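Local coordinates for protein ribonucleoside-diphosphate reductase, alpha chain (PDB 6DQX) that probably reduces ribonucleoside diphosphates to deoxyribonucleotides, being the catalytic alpha subunit of a class Id ribonucleotide reductase, at residues Thr276-Pro281 and Leu411-Pro416; Val311-Leu316 and Leu346-Leu351; Thr341-Leu346 and Arg407-Met412. One frame throughout, in Å; residues are numbered along the deposited sequence.

All three contacts are mostly buried, and their centres lie at increasing distance from the centre of the chain: about 6 Å for contact 1, 13 Å for contact 2 and 17 Å for contact 3. Contacts 1 and 3 end on the same loop, 407-416; their segments overlap at Leu411-Met412, which contribute to contact 3 alone. Contact 2 adjoins this loop through strand 347-351, where Leu411 O lies 2.8 Å from Leu348 N, a probable hydrogen bond, and Leu346 serves both contact 2 and contact 3. Contact 1 joins two loops through van der Waals touches and a shared water, contact 2 is a leucine interface between helix and strand, and contact 3 combines backbone and side-chain hydrogen bonds with stacked arginines.

Contact 1 of 3, residues Thr276-Pro281 and Leu411-Pro416; sequences TEIMLP and LMSIAP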
loop_
_atom_site.group_PDB
_atom_site.type_symbol
_atom_site.label_atom_id
_atom_site.label_comp_id
_atom_site.label_asym_id
_atom_site.label_seq_id
_atom_site.Cartn_x
_atom_site.Cartn_y
_atom_site.Cartn_z
ATOM N N THR A 276 -0.857 -22.361 7.531
ATOM C CA THR A 276 -2.079 -22.917 8.157
ATOM C C THR A 276 -1.871 -23.707 9.456
ATOM O O THR A 276 -2.841 -24.267 9.975
ATOM C CB THR A 276 -2.987 -23.767 7.213
ATOM O OG1 THR A 276 -2.411 -25.068 7.000
ATOM C CG2 THR A 276 -3.206 -23.103 5.868
ATOM N N GLU A 277 -0.668 -23.698 10.022
ATOM C CA GLU A 277 -0.402 -24.429 11.273
ATOM C C GLU A 277 -0.555 -23.558 12.534
ATOM O O GLU A 277 -0.626 -24.090 13.653
ATOM C CB GLU A 277 1.016 -25.014 11.258
ATOM C CG GLU A 277 2.161 -24.115 11.750
ATOM C CD GLU A 277 2.729 -23.161 10.713
ATOM O OE1 GLU A 277 2.149 -23.017 9.625
ATOM O OE2 GLU A 277 3.807 -22.595 10.973
ATOM N N ILE A 278 -0.559 -22.234 12.370
ATOM C CA ILE A 278 -0.611 -21.353 13.542
ATOM C C ILE A 278 -2.052 -21.132 13.978
ATOM O O ILE A 278 -2.957 -21.044 13.152
ATOM C CB ILE A 278 0.096 -20.005 13.233
ATOM C CG1 ILE A 278 1.585 -20.274 12.912
ATOM C CG2 ILE A 278 -0.052 -19.010 14.375
ATOM C CD1 ILE A 278 2.408 -20.765 14.090
ATOM N N MET A 279 -2.253 -21.047 15.297
ATOM C CA MET A 279 -3.594 -20.861 15.899
ATOM C C MET A 279 -3.465 -19.896 17.057
ATOM O O MET A 279 -3.464 -20.300 18.228
ATOM C CB MET A 279 -4.184 -22.211 16.366
ATOM C CG MET A 279 -4.283 -23.247 15.257
ATOM S SD MET A 279 -5.672 -22.882 14.212
ATOM C CE MET A 279 -5.224 -23.606 12.643
ATOM N N LEU A 280 -3.350 -18.602 16.722
ATOM C CA LEU A 280 -3.099 -17.574 17.730
ATOM C C LEU A 280 -4.052 -16.392 17.490
ATOM O O LEU A 280 -4.515 -16.195 16.359
ATOM C CB LEU A 280 -1.664 -17.078 17.676
ATOM C CG LEU A 280 -0.585 -18.122 17.951
ATOM C CD1 LEU A 280 0.789 -17.550 17.636
ATOM C CD2 LEU A 280 -0.667 -18.580 19.404
ATOM N N PRO A 281 -4.372 -15.654 18.557
ATOM C CA PRO A 281 -5.343 -14.569 18.461
ATOM C C PRO A 281 -4.686 -13.292 17.950
ATOM O O PRO A 281 -3.564 -12.958 18.363
ATOM C CB PRO A 281 -5.801 -14.384 19.910
ATOM C CG PRO A 281 -4.641 -14.803 20.740
ATOM C CD PRO A 281 -4.053 -15.963 19.964
ATOM N N LEU A 411 2.981 -23.939 22.821
ATOM C CA LEU A 411 4.254 -24.609 22.675
ATOM C C LEU A 411 4.470 -25.322 21.332
ATOM O O LEU A 411 5.623 -25.383 20.878
ATOM C CB LEU A 411 4.433 -25.642 23.796
ATOM C CG LEU A 411 4.889 -25.116 25.170
ATOM C CD1 LEU A 411 6.197 -24.323 25.035
ATOM C CD2 LEU A 411 3.825 -24.294 25.849
ATOM N N MET A 412 3.420 -25.847 20.711
ATOM C CA MET A 412 3.587 -26.746 19.550
ATOM C C MET A 412 2.749 -26.432 18.337
ATOM O O MET A 412 1.581 -26.098 18.453
ATOM C CB MET A 412 3.325 -28.216 19.961
ATOM C CG MET A 412 4.406 -28.778 20.868
ATOM S SD MET A 412 4.050 -30.460 21.417
ATOM C CE MET A 412 4.289 -31.233 19.816
ATOM N N SER A 413 3.356 -26.605 17.170
ATOM C CA SER A 413 2.666 -26.420 15.904
ATOM C C SER A 413 3.414 -27.210 14.863
ATOM O O SER A 413 4.657 -27.250 14.887
ATOM C CB SER A 413 2.648 -24.923 15.515
ATOM O OG SER A 413 3.947 -24.441 15.275
ATOM N N ILE A 414 2.705 -27.766 13.893
ATOM C CA ILE A 414 3.377 -28.611 12.894
ATOM C C ILE A 414 3.434 -27.918 11.538
ATOM O O ILE A 414 2.569 -28.090 10.683
ATOM C CB ILE A 414 2.734 -30.030 12.798
ATOM C CG1 ILE A 414 2.539 -30.640 14.182
ATOM C CG2 ILE A 414 3.536 -30.929 11.863
ATOM C CD1 ILE A 414 3.780 -30.712 15.040
ATOM N N ALA A 415 4.470 -27.109 11.376
ATOM C CA ALA A 415 4.731 -26.412 10.120
ATOM C C ALA A 415 5.257 -27.333 8.996
ATOM O O ALA A 415 5.768 -28.429 9.252
ATOM C CB ALA A 415 5.723 -25.298 10.371
ATOM N N PRO A 416 5.189 -26.857 7.739
ATOM C CA PRO A 416 5.835 -27.581 6.650
ATOM C C PRO A 416 7.350 -27.484 6.823
ATOM O O PRO A 416 7.839 -26.534 7.432
ATOM C CB PRO A 416 5.391 -26.795 5.395
ATOM C CG PRO A 416 4.266 -25.927 5.847
ATOM C CD PRO A 416 4.599 -25.589 7.255
HETATM O O HOH W 1 5.054 -23.158 13.345
#
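Glu277 lays its side chain along the backbone of Ile414 and Ala415, with Ser413 CB at its flank, and no direct hydrogen bond joins the two loops. Its CB rests 3.5 Å from Ile414 O, and farther out its OE2 lies 3.4 Å from Ala415 CB. Two torsions account for this path: CG takes the crowded position between the backbone N and the carbonyl carbon (chi1 87°), and the chain then bends at chi2 (-84°), folding the carboxylate back over Ala415. Ser413 CB packs 3.9 Å from Glu277 CG, and a chi1 of 65° sets the serine hydroxyl where it meets a bridging water. That water donates to Glu277 OE2 at 2.7 Å and lies 2.6 Å from Ser413 OG in a second hydrogen bond. Within the reductase barrel, Thr276-Pro281 belongs to the loop ahead of strand 288-296, consistent with the finger loop that in relatives enters the barrel and carries the radical-forming cysteine. The other carboxylate oxygen, OE1, is held by Asn273 ND2, and Asn273 OD1 accepts from Ile278 N, tying the side chain to its own loop. The two oxygens therefore have different partners, which restrains rotation of the carboxylate. Beside the water-bridged pair, Ile278 directs its CB away from Leu411-Pro416 yet brings CD1 within 4.2 Å of Ser413 OG.

Contact 2 of 3, residues Val311-Leu316 and Leu346-Leu351; sequences VLTYFL and LGLGVL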
loop_
_atom_site.group_PDB
_atom_site.type_symbol
_atom_site.label_atom_id
_atom_site.label_comp_id
_atom_site.label_asym_id
_atom_site.label_seq_id
_atom_site.Cartn_x
_atom_site.Cartn_y
_atom_site.Cartn_z
ATOM N N VAL A 311 15.395 -28.616 25.822
ATOM C CA VAL A 311 16.457 -27.711 25.362
ATOM C C VAL A 311 15.976 -26.894 24.178
ATOM O O VAL A 311 16.229 -25.676 24.132
ATOM C CB VAL A 311 17.779 -28.483 25.076
ATOM C CG1 VAL A 311 18.764 -27.683 24.235
ATOM C CG2 VAL A 311 18.418 -28.857 26.418
ATOM N N LEU A 312 15.266 -27.540 23.248
ATOM C CA LEU A 312 14.751 -26.817 22.086
ATOM C C LEU A 312 13.675 -25.774 22.499
ATOM O O LEU A 312 13.640 -24.663 21.961
ATOM C CB LEU A 312 14.253 -27.792 21.010
ATOM C CG LEU A 312 14.042 -27.160 19.629
ATOM C CD1 LEU A 312 15.353 -26.628 19.033
ATOM C CD2 LEU A 312 13.409 -28.167 18.676
ATOM N N THR A 313 12.837 -26.112 23.481
ATOM C CA THR A 313 11.850 -25.176 24.024
ATOM C C THR A 313 12.503 -23.917 24.646
ATOM O O THR A 313 12.102 -22.765 24.348
ATOM C CB THR A 313 10.936 -25.890 25.036
ATOM O OG1 THR A 313 10.330 -27.023 24.389
ATOM C CG2 THR A 313 9.879 -24.943 25.588
ATOM N N TYR A 314 13.525 -24.156 25.476
ATOM C CA TYR A 314 14.355 -23.086 26.050
ATOM C C TYR A 314 14.934 -22.221 24.944
ATOM O O TYR A 314 14.921 -20.994 25.040
ATOM C CB TYR A 314 15.497 -23.658 26.871
ATOM C CG TYR A 314 15.170 -24.014 28.304
ATOM C CD1 TYR A 314 14.049 -24.769 28.635
ATOM C CD2 TYR A 314 16.008 -23.599 29.338
ATOM C CE1 TYR A 314 13.779 -25.114 29.957
ATOM C CE2 TYR A 314 15.746 -23.927 30.659
ATOM C CZ TYR A 314 14.641 -24.687 30.964
ATOM O OH TYR A 314 14.410 -25.025 32.273
ATOM N N PHE A 315 15.379 -22.868 23.865
ATOM C CA PHE A 315 15.979 -22.137 22.744
ATOM C C PHE A 315 14.963 -21.230 22.080
ATOM O O PHE A 315 15.256 -20.060 21.799
ATOM C CB PHE A 315 16.585 -23.097 21.713
ATOM C CG PHE A 315 17.128 -22.414 20.505
ATOM C CD1 PHE A 315 18.272 -21.659 20.614
ATOM C CD2 PHE A 315 16.499 -22.535 19.254
ATOM C CE1 PHE A 315 18.798 -21.017 19.507
ATOM C CE2 PHE A 315 17.021 -21.906 18.147
ATOM C CZ PHE A 315 18.186 -21.164 18.269
ATOM N N LEU A 316 13.772 -21.761 21.818
ATOM C CA LEU A 316 12.712 -20.971 21.196
ATOM C C LEU A 316 12.267 -19.801 22.074
ATOM O O LEU A 316 11.971 -18.712 21.573
ATOM C CB LEU A 316 11.543 -21.864 20.814
ATOM C CG LEU A 316 11.855 -22.814 19.642
ATOM C CD1 LEU A 316 10.633 -23.619 19.301
ATOM C CD2 LEU A 316 12.345 -22.064 18.399
ATOM N N LEU A 346 5.156 -19.997 21.277
ATOM C CA LEU A 346 6.122 -20.798 20.538
ATOM C C LEU A 346 5.431 -21.871 19.665
ATOM O O LEU A 346 4.281 -22.299 19.924
ATOM C CB LEU A 346 7.101 -21.509 21.484
ATOM C CG LEU A 346 7.724 -20.650 22.616
ATOM C CD1 LEU A 346 8.604 -21.523 23.496
ATOM C CD2 LEU A 346 8.493 -19.475 22.021
ATOM N N GLY A 347 6.186 -22.335 18.683
ATOM C CA GLY A 347 5.710 -23.309 17.709
ATOM C C GLY A 347 6.749 -24.386 17.436
ATOM O O GLY A 347 7.309 -24.445 16.351
ATOM N N LEU A 348 7.013 -25.232 18.425
ATOM C CA LEU A 348 7.935 -26.346 18.251
ATOM C C LEU A 348 7.202 -27.423 17.425
ATOM O O LEU A 348 6.064 -27.810 17.752
ATOM C CB LEU A 348 8.356 -26.908 19.608
ATOM C CG LEU A 348 9.316 -28.118 19.608
ATOM C CD1 LEU A 348 10.261 -28.020 20.806
ATOM C CD2 LEU A 348 8.572 -29.465 19.589
ATOM N N GLY A 349 7.845 -27.879 16.366
ATOM C CA GLY A 349 7.282 -28.829 15.413
ATOM C C GLY A 349 8.089 -30.096 15.302
ATOM O O GLY A 349 8.924 -30.400 16.162
ATOM N N VAL A 350 7.879 -30.818 14.192
ATOM C CA VAL A 350 8.546 -32.086 13.932
ATOM C C VAL A 350 8.842 -32.258 12.466
ATOM O O VAL A 350 8.252 -31.574 11.625
ATOM C CB VAL A 350 7.660 -33.321 14.344
ATOM C CG1 VAL A 350 7.308 -33.217 15.824
ATOM C CG2 VAL A 350 6.401 -33.428 13.493
ATOM N N LEU A 351 9.792 -33.132 12.181
ATOM C CA LEU A 351 9.957 -33.694 10.831
ATOM C C LEU A 351 10.421 -35.137 10.944
ATOM O O LEU A 351 10.682 -35.624 12.043
ATOM C CB LEU A 351 10.926 -32.843 9.998
ATOM C CG LEU A 351 12.223 -32.381 10.648
ATOM C CD1 LEU A 351 13.266 -33.465 10.701
ATOM C CD2 LEU A 351 12.779 -31.165 9.888
#
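Leu346 O is gripped by two side-chain donors, Gln518 NE2 and Thr410 OG1, while the side chain of Leu346 packs against Leu316. The setting is a beta-alpha-beta crossover of the reductase barrel: strand 288-296 leads to helix 308-327, and after helix 334-343 the chain returns as strand 347-351, parallel to 288-296. The local axes of helix 311-316 and strand 347-351 approach to 9.3 Å at 139°, so helix and strand run in roughly opposed senses. Leucines fill the interface. Leu346 divides its branches, CD1 meeting Leu316 CB at 4.0 Å and CD2 lying 3.6 Å from Leu316 O. Leu316 in turn crosses Leu348 at about a right angle, its CD1 coming 4.0 Å from Leu348 CB. Leu348 holds CG anti to its N (chi1 179°), a setting that extends the branched end toward the helix, where CD1 lies 3.8 Å from Leu312 CD2. Phe85 of strand 85-87 also packs on Leu312. The same Leu348 CD1 stands 3.7 Å from Thr313 OG1, a hydroxyl already hydrogen-bonded to Pro309 O one turn back along the helix.

Contact 3 of 3, residues Thr341-Leu346 and Arg407-Met412; sequences TRHRAL and RNTTLM. With EDO (1,2-ethanediol), chain F.
Four hydrogen bonds join Thr341-Leu346 to Arg407-Met412, three of them to carbonyls of 343-346, at and just after the end of helix 334-343. Thr409 N donates to His343 O at 3.1 Å. At Arg344, whose positive phi (50°) breaks the helix, the carbonyl O receives Asn408 ND2 at 2.8 Å; the bond lies in the carbonyl plane and close to the amide plane, while Ser388 OG holds Asn408 OD1. Leu346 N reaches Thr410 O at 2.9 Å from 41° above the carbonyl plane, completing the pairing begun by the Thr410 hydroxyl.

The charged groups form an offset stack. Arg344 bends at chi3 and Arg407 at chi2, bringing the guanidiniums together with centres 3.7 Å apart and planes 21° from parallel; Arg407 NH2 sits over the centre of the other group, Arg344 NE toward the rim. Asp317 bridges both, salt-bridged to each NE, and its charge probably makes the pairing favourable. An ethanediol, probably from the crystallisation liquor, takes an in-plane edge bond from Arg407 NH2 at 3.0 Å.

Leu346 lays CG and CD1 against the Asn408 amide in van der Waals contact, and its CD1 packs 4.0 Å from Leu411 CD1. Helix 308-327 supplies Asp317 and Ser321 to the arginines and touches Leu346 and Leu411; helix 367-395 packs on Arg407 and Met412, and 341-346 leads into strand 347-351.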
loop_
_atom_site.group_PDB
_atom_site.type_symbol
_atom_site.label_atom_id
_atom_site.label_comp_id
_atom_site.label_asym_id
_atom_site.label_seq_id
_atom_site.Cartn_x
_atom_site.Cartn_y
_atom_site.Cartn_z
ATOM N N THR A 341 5.619 -9.801 23.584
ATOM C CA THR A 341 5.829 -9.447 25.008
ATOM C C THR A 341 4.803 -10.119 25.947
ATOM O O THR A 341 5.163 -10.648 27.005
ATOM C CB THR A 341 5.788 -7.930 25.207
ATOM O OG1 THR A 341 6.824 -7.362 24.398
ATOM C CG2 THR A 341 6.016 -7.568 26.713
ATOM N N ARG A 342 3.528 -10.084 25.573
ATOM C CA ARG A 342 2.486 -10.552 26.457
ATOM C C ARG A 342 2.199 -12.051 26.405
ATOM O O ARG A 342 1.734 -12.612 27.397
ATOM C CB ARG A 342 1.221 -9.760 26.211
ATOM C CG ARG A 342 1.445 -8.275 26.403
ATOM C CD ARG A 342 0.249 -7.482 25.960
ATOM N NE ARG A 342 -0.861 -7.517 26.891
ATOM C CZ ARG A 342 -2.102 -7.947 26.647
ATOM N NH1 ARG A 342 -2.492 -8.443 25.481
ATOM N NH2 ARG A 342 -2.992 -7.848 27.613
ATOM N N HIS A 343 2.447 -12.680 25.246
ATOM C CA HIS A 343 2.083 -14.081 24.984
ATOM C C HIS A 343 3.267 -15.038 25.001
ATOM O O HIS A 343 3.140 -16.161 25.480
ATOM C CB HIS A 343 1.427 -14.213 23.591
ATOM C CG HIS A 343 0.060 -13.612 23.505
ATOM N ND1 HIS A 343 -0.180 -12.253 23.413
ATOM C CD2 HIS A 343 -1.142 -14.207 23.464
ATOM C CE1 HIS A 343 -1.490 -12.052 23.344
ATOM N NE2 HIS A 343 -2.094 -13.226 23.378
ATOM N N ARG A 344 4.383 -14.623 24.412
ATOM C CA ARG A 344 5.541 -15.478 24.195
ATOM C C ARG A 344 5.170 -16.816 23.524
ATOM O O ARG A 344 5.654 -17.882 23.913
ATOM C CB ARG A 344 6.280 -15.704 25.523
ATOM C CG ARG A 344 6.706 -14.429 26.232
ATOM C CD ARG A 344 7.666 -14.719 27.391
ATOM N NE ARG A 344 8.953 -15.127 26.840
ATOM C CZ ARG A 344 9.935 -14.303 26.457
ATOM N NH1 ARG A 344 9.859 -12.992 26.639
ATOM N NH2 ARG A 344 11.033 -14.800 25.911
ATOM N N ALA A 345 4.282 -16.771 22.528
ATOM C CA ALA A 345 3.861 -18.007 21.857
ATOM C C ALA A 345 5.011 -18.674 21.107
ATOM O O ALA A 345 5.787 -17.991 20.432
ATOM C CB ALA A 345 2.708 -17.734 20.905
ATOM N N LEU A 346 5.156 -19.997 21.277
ATOM C CA LEU A 346 6.122 -20.798 20.538
ATOM C C LEU A 346 5.431 -21.871 19.665
ATOM O O LEU A 346 4.281 -22.299 19.924
ATOM C CB LEU A 346 7.101 -21.509 21.484
ATOM C CG LEU A 346 7.724 -20.650 22.616
ATOM C CD1 LEU A 346 8.604 -21.523 23.496
ATOM C CD2 LEU A 346 8.493 -19.475 22.021
ATOM N N ARG A 407 5.481 -20.056 30.822
ATOM C CA ARG A 407 6.127 -18.926 30.154
ATOM C C ARG A 407 5.485 -18.567 28.791
ATOM O O ARG A 407 5.591 -17.409 28.341
ATOM C CB ARG A 407 7.593 -19.322 29.939
ATOM C CG ARG A 407 8.517 -18.318 29.269
ATOM C CD ARG A 407 8.973 -17.261 30.223
ATOM N NE ARG A 407 10.087 -16.494 29.665
ATOM C CZ ARG A 407 10.379 -15.247 30.003
ATOM N NH1 ARG A 407 9.654 -14.605 30.912
ATOM N NH2 ARG A 407 11.399 -14.630 29.422
ATOM N N ASN A 408 4.900 -19.567 28.128
ATOM C CA ASN A 408 4.485 -19.510 26.717
ATOM C C ASN A 408 3.046 -19.942 26.555
ATOM O O ASN A 408 2.647 -20.979 27.071
ATOM C CB ASN A 408 5.358 -20.454 25.932
ATOM C CG ASN A 408 6.821 -20.246 26.236
ATOM O OD1 ASN A 408 7.426 -21.024 26.991
ATOM N ND2 ASN A 408 7.389 -19.150 25.718
ATOM N N THR A 409 2.245 -19.148 25.837
ATOM C CA THR A 409 0.813 -19.440 25.742
ATOM C C THR A 409 0.564 -20.733 24.984
ATOM O O THR A 409 -0.329 -21.528 25.354
ATOM C CB THR A 409 0.004 -18.305 25.086
ATOM O OG1 THR A 409 0.576 -17.994 23.817
ATOM C CG2 THR A 409 -0.039 -17.086 25.980
ATOM N N THR A 410 1.383 -20.941 23.949
ATOM C CA THR A 410 1.396 -22.147 23.154
ATOM C C THR A 410 2.833 -22.635 23.004
ATOM O O THR A 410 3.777 -21.845 23.044
ATOM C CB THR A 410 0.805 -21.903 21.733
ATOM O OG1 THR A 410 1.653 -20.993 21.007
ATOM C CG2 THR A 410 -0.620 -21.366 21.862
ATOM N N LEU A 411 2.981 -23.939 22.821
ATOM C CA LEU A 411 4.254 -24.609 22.675
ATOM C C LEU A 411 4.470 -25.322 21.332
ATOM O O LEU A 411 5.623 -25.383 20.878
ATOM C CB LEU A 411 4.433 -25.642 23.796
ATOM C CG LEU A 411 4.889 -25.116 25.170
ATOM C CD1 LEU A 411 6.197 -24.323 25.035
ATOM C CD2 LEU A 411 3.825 -24.294 25.849
ATOM N N MET A 412 3.420 -25.847 20.711
ATOM C CA MET A 412 3.587 -26.746 19.550
ATOM C C MET A 412 2.749 -26.432 18.337
ATOM O O MET A 412 1.581 -26.098 18.453
ATOM C CB MET A 412 3.325 -28.216 19.961
ATOM C CG MET A 412 4.406 -28.778 20.868
ATOM S SD MET A 412 4.050 -30.460 21.417
ATOM C CE MET A 412 4.289 -31.233 19.816
HETATM C C1 EDO F . 15.768 -15.354 28.361
HETATM O O1 EDO F . 15.844 -14.670 27.102
HETATM C C2 EDO F . 14.701 -16.435 28.355
HETATM O O2 EDO F . 13.485 -15.953 27.796
#